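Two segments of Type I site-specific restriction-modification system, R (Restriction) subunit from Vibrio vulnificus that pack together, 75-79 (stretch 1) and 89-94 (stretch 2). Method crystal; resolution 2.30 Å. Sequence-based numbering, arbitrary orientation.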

# COMPACT_ATOMS: atom_id res chain seq x y z
N ARG A 75 -16.90 -8.64 5.41
CA ARG A 75 -16.97 -9.71 6.41
C ARG A 75 -17.32 -11.05 5.75
O ARG A 75 -18.16 -11.11 4.86
CB ARG A 75 -18.06 -9.28 7.40
CG ARG A 75 -18.18 -9.96 8.74
CD ARG A 75 -19.42 -9.38 9.40
NE ARG A 75 -19.79 -8.07 8.84
CZ ARG A 75 -19.35 -6.89 9.30
NH1 ARG A 75 -18.53 -6.84 10.35
NH2 ARG A 75 -19.75 -5.76 8.73
N ALA A 76 -16.65 -12.10 6.19
CA ALA A 76 -16.92 -13.43 5.67
C ALA A 76 -17.58 -14.24 6.80
O ALA A 76 -17.18 -14.12 7.95
CB ALA A 76 -15.62 -14.11 5.23
N ASP A 77 -18.59 -15.04 6.47
CA ASP A 77 -19.27 -15.82 7.49
C ASP A 77 -18.29 -16.62 8.34
O ASP A 77 -18.34 -16.57 9.56
CB ASP A 77 -20.31 -16.75 6.86
CG ASP A 77 -21.44 -16.00 6.22
OD1 ASP A 77 -21.78 -14.91 6.73
OD2 ASP A 77 -22.01 -16.49 5.23
N TYR A 78 -17.39 -17.36 7.69
CA TYR A 78 -16.39 -18.14 8.40
C TYR A 78 -15.07 -18.09 7.67
O TYR A 78 -15.02 -18.07 6.45
CB TYR A 78 -16.77 -19.61 8.53
CG TYR A 78 -18.03 -19.92 9.31
CD1 TYR A 78 -19.27 -19.94 8.69
CD2 TYR A 78 -17.96 -20.30 10.65
CE1 TYR A 78 -20.41 -20.34 9.36
CE2 TYR A 78 -19.09 -20.72 11.33
CZ TYR A 78 -20.32 -20.74 10.67
OH TYR A 78 -21.47 -21.19 11.28
N LEU A 79 -14.00 -18.09 8.45
CA LEU A 79 -12.66 -18.09 7.92
C LEU A 79 -12.08 -19.32 8.60
O LEU A 79 -12.18 -19.47 9.81
CB LEU A 79 -11.93 -16.82 8.34
CG LEU A 79 -10.66 -16.31 7.63
CD1 LEU A 79 -9.50 -16.37 8.59
CD2 LEU A 79 -10.37 -17.09 6.37
N ALA A 89 -9.13 -21.36 4.18
CA ALA A 89 -10.40 -21.47 3.46
C ALA A 89 -11.47 -20.49 3.93
O ALA A 89 -11.32 -19.83 4.96
CB ALA A 89 -10.95 -22.91 3.55
N VAL A 90 -12.56 -20.40 3.19
CA VAL A 90 -13.63 -19.49 3.56
C VAL A 90 -15.00 -20.10 3.27
O VAL A 90 -15.16 -20.87 2.32
CB VAL A 90 -13.43 -18.12 2.83
CG1 VAL A 90 -13.67 -18.26 1.34
CG2 VAL A 90 -14.33 -17.08 3.47
N VAL A 91 -15.99 -19.76 4.09
CA VAL A 91 -17.33 -20.30 3.93
C VAL A 91 -18.44 -19.27 3.85
O VAL A 91 -18.47 -18.30 4.61
CB VAL A 91 -17.68 -21.25 5.12
CG1 VAL A 91 -19.03 -21.93 4.87
CG2 VAL A 91 -16.59 -22.28 5.30
N GLU A 92 -19.37 -19.47 2.94
CA GLU A 92 -20.52 -18.59 2.82
C GLU A 92 -21.71 -19.43 3.28
O GLU A 92 -22.00 -20.47 2.70
CB GLU A 92 -20.72 -18.13 1.36
CG GLU A 92 -20.66 -16.62 1.10
CD GLU A 92 -21.65 -15.80 1.92
OE1 GLU A 92 -22.88 -15.93 1.71
OE2 GLU A 92 -21.19 -15.00 2.77
N ALA A 93 -22.38 -19.01 4.34
CA ALA A 93 -23.51 -19.77 4.83
C ALA A 93 -24.80 -19.12 4.37
O ALA A 93 -24.82 -17.93 4.07
CB ALA A 93 -23.48 -19.86 6.36
N LYS A 94 -25.85 -19.91 4.27
CA LYS A 94 -27.14 -19.40 3.85
C LYS A 94 -28.17 -20.17 4.66
O LYS A 94 -27.87 -21.22 5.22
CB LYS A 94 -27.35 -19.63 2.35
CG LYS A 94 -26.59 -18.64 1.47
CD LYS A 94 -27.20 -17.23 1.57
CE LYS A 94 -26.26 -16.13 1.02
NZ LYS A 94 -25.96 -16.23 -0.44
O HOH W 1 -18.76 -15.61 3.77
O HOH W 2 -21.32 -12.85 4.02

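Antiparallel pairing of two strands, with a corner at Asp-77 where the first stretch changes direction. Tyr-78 and Val-91 form the hydrogen-bonded pair: Val-91 N donates to Tyr-78 O at 3.1 Å and nearly straight, whereas the return bond from Tyr-78 N to Val-91 O is weak at 3.4 Å. Leu-79 and Val-90 follow as a non-hydrogen-bonded pair, their CA atoms 4.7 Å apart. Side chains alternate across the sheet. On the face carrying Tyr-78 and Val-91, the two CB atoms meet at 3.9 Å; the aromatic ring lies oblique to Val-91 CB and brings its edge to Ala-93, with Tyr-78 CE1 4.3 Å from Ala-93 CB. The small methyl of Ala-93 thus sits beside the rim of the ring, near its plane. On the face carrying Leu-79 and Val-90, the valine reaches back toward the corner, and its CG2 lies 3.7 Å from Ala-76 CB and 3.2 Å from Tyr-78 O. Leu-79 bends its end inward, so that CD2 comes to 3.2 Å from Ala-89 O, a snug fit of methyl against backbone. Asp-77 points toward the second strand and fits closely over its backbone: CB is 3.3 Å from Val-91 O, and OD2 accepts a short hydrogen bond from Ala-93 N (2.7 Å), extending the pairing by a side chain where the first strand has turned. Glu-92 starts away from the first stretch, but its end curls back, placing OE2 3.0 Å from Asp-77 OD2. These are two acceptors of like charge, not a hydrogen bond. Water 1 fills the gap at the corner, accepting from Asp-77 N (2.8 Å) and donating to Val-91 O (2.8 Å) and Glu-92 OE2 (2.7 Å), so it links the turned backbone to both the opposing carbonyl and the curled carboxylate.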